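Local coordinates for cellulose 1,4-beta-cellobiosidase (Thermobifida fusca, PDB 4JJJ), which probably hydrolyses cellulose to cellobiose, this chain being the family 48 glycoside hydrolase part of a longer protein that also carries a carbohydrate-binding module, at residues A[195-207]-A[565-578]. The protein carries 1 engineered substitution. Sequence-based numbering, arbitrary orientation.
Sequences FTHGGPNGYLDLF and PPGWSGTMPNGDRI. With FE (Fe (III) ion), chain L.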
loop_
_atom_site.group_PDB
_atom_site.type_symbol
_atom_site.label_atom_id
_atom_site.label_comp_id
_atom_site.label_asym_id
_atom_site.label_seq_id
_atom_site.Cartn_x
_atom_site.Cartn_y
_atom_site.Cartn_z
ATOM N N PHE A 195 23.260 14.671 2.212
ATOM C CA PHE A 195 24.511 14.056 2.081
ATOM C C PHE A 195 25.230 13.792 3.404
ATOM O O PHE A 195 26.411 13.436 3.356
ATOM C CB PHE A 195 25.492 14.759 1.105
ATOM C CG PHE A 195 24.960 15.089 -0.240
ATOM C CD1 PHE A 195 23.804 14.521 -0.773
ATOM C CD2 PHE A 195 25.646 15.992 -1.041
ATOM C CE1 PHE A 195 23.333 14.861 -2.027
ATOM C CE2 PHE A 195 25.156 16.311 -2.298
ATOM C CZ PHE A 195 24.052 15.691 -2.828
ATOM N N THR A 196 24.544 13.872 4.544
ATOM C CA THR A 196 25.138 13.590 5.814
ATOM C C THR A 196 25.640 12.184 5.904
ATOM O O THR A 196 26.715 11.883 6.436
ATOM C CB THR A 196 24.167 13.909 6.970
ATOM O OG1 THR A 196 23.898 15.279 7.019
ATOM C CG2 THR A 196 24.837 13.464 8.345
ATOM N N HIS A 197 24.834 11.281 5.349
ATOM C CA HIS A 197 25.134 9.862 5.344
ATOM C C HIS A 197 25.249 9.254 3.949
ATOM O O HIS A 197 24.925 9.865 2.967
ATOM C CB HIS A 197 24.032 9.120 6.136
ATOM C CG HIS A 197 23.803 9.653 7.524
ATOM N ND1 HIS A 197 22.643 10.303 7.908
ATOM C CD2 HIS A 197 24.545 9.515 8.651
ATOM C CE1 HIS A 197 22.702 10.578 9.199
ATOM N NE2 HIS A 197 23.835 10.100 9.680
ATOM N N GLY A 198 25.665 7.986 3.851
ATOM C CA GLY A 198 25.812 7.379 2.587
ATOM C C GLY A 198 27.218 7.663 2.019
ATOM O O GLY A 198 28.257 7.439 2.739
ATOM N N GLY A 199 27.258 8.032 0.733
ATOM C CA GLY A 199 28.540 8.388 0.069
ATOM C C GLY A 199 28.615 9.877 -0.074
ATOM O O GLY A 199 27.896 10.654 0.518
ATOM N N PRO A 200 29.476 10.371 -0.952
ATOM C CA PRO A 200 29.659 11.765 -1.080
ATOM C C PRO A 200 28.483 12.545 -1.613
ATOM O O PRO A 200 28.338 13.736 -1.338
ATOM C CB PRO A 200 30.846 11.893 -2.035
ATOM C CG PRO A 200 31.001 10.625 -2.611
ATOM C CD PRO A 200 30.326 9.567 -1.828
ATOM N N ASN A 201 27.641 11.876 -2.402
ATOM C CA ASN A 201 26.399 12.422 -2.853
ATOM C C ASN A 201 25.212 11.742 -2.116
ATOM O O ASN A 201 24.165 11.501 -2.698
ATOM C CB ASN A 201 26.259 12.146 -4.305
ATOM C CG ASN A 201 27.421 12.793 -5.129
ATOM O OD1 ASN A 201 27.648 14.025 -4.950
ATOM N ND2 ASN A 201 28.086 12.054 -5.968
ATOM N N GLY A 202 25.444 11.459 -0.862
ATOM C CA GLY A 202 24.404 10.776 -0.021
ATOM C C GLY A 202 24.178 9.410 -0.637
ATOM O O GLY A 202 25.067 8.565 -0.967
ATOM N N TYR A 203 22.880 9.104 -0.854
ATOM C CA TYR A 203 22.533 7.862 -1.474
ATOM C C TYR A 203 22.089 8.045 -2.939
ATOM O O TYR A 203 21.761 7.093 -3.600
ATOM C CB TYR A 203 21.347 7.224 -0.709
ATOM C CG TYR A 203 21.734 6.749 0.710
ATOM C CD1 TYR A 203 21.896 7.668 1.732
ATOM C CD2 TYR A 203 21.877 5.374 0.985
ATOM C CE1 TYR A 203 22.234 7.239 2.984
ATOM C CE2 TYR A 203 22.232 4.931 2.238
ATOM C CZ TYR A 203 22.387 5.886 3.240
ATOM O OH TYR A 203 22.687 5.474 4.565
ATOM N N LEU A 204 22.130 9.311 -3.440
ATOM C CA LEU A 204 21.390 9.628 -4.656
ATOM C C LEU A 204 21.957 8.838 -5.844
ATOM O O LEU A 204 21.177 8.384 -6.751
ATOM C CB LEU A 204 21.481 11.100 -4.969
ATOM C CG LEU A 204 20.953 12.025 -3.956
ATOM C CD1 LEU A 204 21.154 13.463 -4.368
ATOM C CD2 LEU A 204 19.447 11.725 -3.687
ATOM N N ASP A 205 23.285 8.691 -5.902
ATOM C CA ASP A 205 23.892 8.075 -7.004
ATOM C C ASP A 205 23.981 6.597 -6.976
ATOM O O ASP A 205 24.652 5.999 -7.852
ATOM C CB ASP A 205 25.296 8.720 -7.320
ATOM C CG ASP A 205 26.271 8.699 -6.119
ATOM O OD1 ASP A 205 25.909 8.184 -5.059
ATOM O OD2 ASP A 205 27.479 9.078 -6.315
ATOM N N LEU A 206 23.247 5.922 -6.045
ATOM C CA LEU A 206 23.009 4.497 -6.174
ATOM C C LEU A 206 21.873 4.294 -7.218
ATOM O O LEU A 206 21.699 3.245 -7.743
ATOM C CB LEU A 206 22.490 3.996 -4.804
ATOM C CG LEU A 206 23.520 3.937 -3.678
ATOM C CD1 LEU A 206 22.861 3.764 -2.308
ATOM C CD2 LEU A 206 24.444 2.805 -3.892
ATOM N N PHE A 207 21.054 5.336 -7.366
ATOM C CA PHE A 207 19.761 5.257 -7.995
ATOM C C PHE A 207 19.632 5.981 -9.311
ATOM O O PHE A 207 19.065 5.419 -10.230
ATOM C CB PHE A 207 18.655 5.640 -7.009
ATOM C CG PHE A 207 18.760 4.913 -5.692
ATOM C CD1 PHE A 207 18.811 3.552 -5.638
ATOM C CD2 PHE A 207 18.795 5.604 -4.475
ATOM C CE1 PHE A 207 18.896 2.860 -4.439
ATOM C CE2 PHE A 207 18.890 4.957 -3.275
ATOM C CZ PHE A 207 18.893 3.577 -3.255
ATOM N N PRO A 565 26.868 -0.663 -6.747
ATOM C CA PRO A 565 27.759 -0.382 -7.921
ATOM C C PRO A 565 29.243 -0.563 -7.617
ATOM O O PRO A 565 29.686 -0.220 -6.574
ATOM C CB PRO A 565 27.455 1.037 -8.299
ATOM C CG PRO A 565 26.072 1.306 -7.709
ATOM C CD PRO A 565 26.055 0.521 -6.458
ATOM N N PRO A 566 29.942 -1.143 -8.588
ATOM C CA PRO A 566 31.416 -1.291 -8.427
ATOM C C PRO A 566 31.939 0.099 -8.197
ATOM O O PRO A 566 31.461 1.097 -8.774
ATOM C CB PRO A 566 31.857 -1.742 -9.782
ATOM C CG PRO A 566 30.702 -2.436 -10.391
ATOM C CD PRO A 566 29.457 -1.723 -9.851
ATOM N N GLY A 567 32.877 0.197 -7.290
ATOM C CA GLY A 567 33.453 1.501 -6.994
ATOM C C GLY A 567 32.694 2.390 -6.041
ATOM O O GLY A 567 33.216 3.421 -5.565
ATOM N N TRP A 568 31.454 1.989 -5.698
ATOM C CA TRP A 568 30.656 2.812 -4.797
ATOM C C TRP A 568 30.960 2.464 -3.381
ATOM O O TRP A 568 31.046 1.305 -3.045
ATOM C CB TRP A 568 29.135 2.590 -5.008
ATOM C CG TRP A 568 28.287 3.705 -4.575
ATOM C CD1 TRP A 568 27.809 4.720 -5.323
ATOM C CD2 TRP A 568 27.739 3.882 -3.289
ATOM N NE1 TRP A 568 27.044 5.580 -4.582
ATOM C CE2 TRP A 568 27.017 5.094 -3.301
ATOM C CE3 TRP A 568 27.887 3.179 -2.068
ATOM C CZ2 TRP A 568 26.363 5.565 -2.184
ATOM C CZ3 TRP A 568 27.268 3.717 -0.956
ATOM C CH2 TRP A 568 26.507 4.868 -1.048
ATOM N N SER A 569 31.063 3.477 -2.569
ATOM C CA SER A 569 31.362 3.228 -1.167
ATOM C C SER A 569 30.679 4.293 -0.308
ATOM O O SER A 569 30.664 5.523 -0.610
ATOM C CB SER A 569 32.896 3.236 -1.014
ATOM O OG SER A 569 33.219 2.966 0.318
ATOM N N GLY A 570 30.153 3.879 0.846
ATOM C CA GLY A 570 29.494 4.763 1.736
ATOM C C GLY A 570 29.213 4.050 3.045
ATOM O O GLY A 570 29.472 2.827 3.159
ATOM N N THR A 571 28.657 4.767 3.991
ATOM C CA THR A 571 28.284 4.113 5.256
ATOM C C THR A 571 26.822 4.507 5.622
ATOM O O THR A 571 26.388 5.633 5.387
ATOM C CB THR A 571 29.209 4.518 6.409
ATOM O OG1 THR A 571 29.254 5.940 6.503
ATOM C CG2 THR A 571 30.553 3.927 6.167
ATOM N N MET A 572 26.164 3.587 6.331
ATOM C CA MET A 572 24.897 3.877 6.937
ATOM C C MET A 572 25.178 4.748 8.155
ATOM O O MET A 572 26.373 4.872 8.588
ATOM C CB MET A 572 24.205 2.565 7.359
ATOM C CG MET A 572 23.969 1.613 6.189
ATOM S SD MET A 572 22.673 2.171 5.019
ATOM C CE MET A 572 21.174 1.966 5.952
ATOM N N PRO A 573 24.142 5.285 8.796
ATOM C CA PRO A 573 24.380 6.085 10.001
ATOM C C PRO A 573 25.112 5.411 11.134
ATOM O O PRO A 573 25.844 6.098 11.858
ATOM C CB PRO A 573 22.968 6.524 10.406
ATOM C CG PRO A 573 22.253 6.614 9.089
ATOM C CD PRO A 573 22.774 5.510 8.253
ATOM N N ASN A 574 24.924 4.120 11.314
ATOM C CA ASN A 574 25.639 3.348 12.319
ATOM C C ASN A 574 27.028 2.945 11.897
ATOM O O ASN A 574 27.699 2.158 12.638
ATOM C CB ASN A 574 24.800 2.186 12.724
ATOM C CG ASN A 574 24.761 1.089 11.687
ATOM O OD1 ASN A 574 25.156 1.233 10.507
ATOM N ND2 ASN A 574 24.273 -0.075 12.134
ATOM N N GLY A 575 27.490 3.394 10.748
ATOM C CA GLY A 575 28.824 3.020 10.249
ATOM C C GLY A 575 28.876 1.746 9.394
ATOM O O GLY A 575 29.930 1.389 8.864
ATOM N N ASP A 576 27.727 1.048 9.169
ATOM C CA ASP A 576 27.748 -0.125 8.368
ATOM C C ASP A 576 28.220 0.244 6.927
ATOM O O ASP A 576 27.766 1.236 6.289
ATOM C CB ASP A 576 26.333 -0.786 8.232
ATOM C CG ASP A 576 25.843 -1.428 9.507
ATOM O OD1 ASP A 576 26.694 -1.797 10.436
ATOM O OD2 ASP A 576 24.608 -1.682 9.593
ATOM N N ARG A 577 29.162 -0.552 6.423
ATOM C CA ARG A 577 29.721 -0.328 5.095
ATOM C C ARG A 577 28.824 -0.733 3.958
ATOM O O ARG A 577 28.430 -1.875 3.833
ATOM C CB ARG A 577 31.079 -1.069 4.988
ATOM C CG ARG A 577 32.085 -0.481 5.973
ATOM C CD ARG A 577 33.311 -1.331 6.285
ATOM N NE ARG A 577 34.173 -1.658 5.138
ATOM C CZ ARG A 577 34.937 -0.796 4.458
ATOM N NH1 ARG A 577 34.944 0.512 4.741
ATOM N NH2 ARG A 577 35.672 -1.253 3.442
ATOM N N ILE A 578 28.450 0.253 3.129
ATOM C CA ILE A 578 27.734 -0.009 1.854
ATOM C C ILE A 578 28.782 -0.095 0.741
ATOM O O ILE A 578 29.311 0.910 0.318
ATOM C CB ILE A 578 26.789 1.111 1.543
ATOM C CG1 ILE A 578 25.895 1.507 2.781
ATOM C CG2 ILE A 578 25.887 0.752 0.360
ATOM C CD1 ILE A 578 25.292 2.864 2.744
HETATM FE FE FE L . 24.542 10.524 11.704
HETATM O O HOH W 1 25.907 9.045 11.664
HETATM O O HOH W 2 25.052 10.999 13.618
HETATM O O HOH W 3 23.041 9.351 12.667
HETATM O O HOH W 4 23.378 12.515 11.910
HETATM O O HOH W 5 26.149 11.614 11.000
#
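Trp568 lays its indole across Leu206 and points its N-H at Asp205. Leu206 CD2 sits over one face, 3.6 Å from the centroid of the six-membered ring of Trp568, and also touches Pro565 CD. In the indole plane, Trp568 NE1 donates a nearly straight bond (163°) to Asp205 OD1 at 2.9 Å, meeting that oxygen from above the carboxylate plane. Gly202 O lies at the indole edge, 3.5 Å from Trp568 CZ2. Trp568 chi1 of -156°, CG roughly anti to the backbone N, turns the indole toward 195-207, one face to Leu206 and the N-H edge to Asp205.

Beside it, Gly198 and Thr571 form a single antiparallel hydrogen-bonded bridge: Gly198 N to Thr571 O is 2.9 Å, and Thr571 N to Gly198 O is 3.0 Å. A side chain at Gly570 would strike Gly198 O. Met572 SD approaches the edge of the Tyr203 ring, a Met-aromatic contact, and lies 3.3 Å from Tyr203 OH, a buried hydroxyl with no hydrogen-bonding partner in the model. Farther along, Pro573 CG packs over the His197 imidazole in a CH-pi contact, with Thr196 CG2 on the opposite face.

In the second shell, Asn201 ND2 donates to Asp205 OD2, helping to fix the carboxylate that receives the Trp568 N-H, while Asp193 OD2 holds the backbone by accepting from Tyr203 N. Cutting Trp568 back to an alanine is likely to leave Asp205 OD1 without its indole donor and open a gap beside Leu206 CD2.

His197 NE2 binds the iron(III) ion at 2.2 Å, five waters completing six ligands; one water donates to Pro573 O. Thus a peripheral loop and a beta hairpin of the family 48 domain share a metal site, the loop by direct ligation and the hairpin through water.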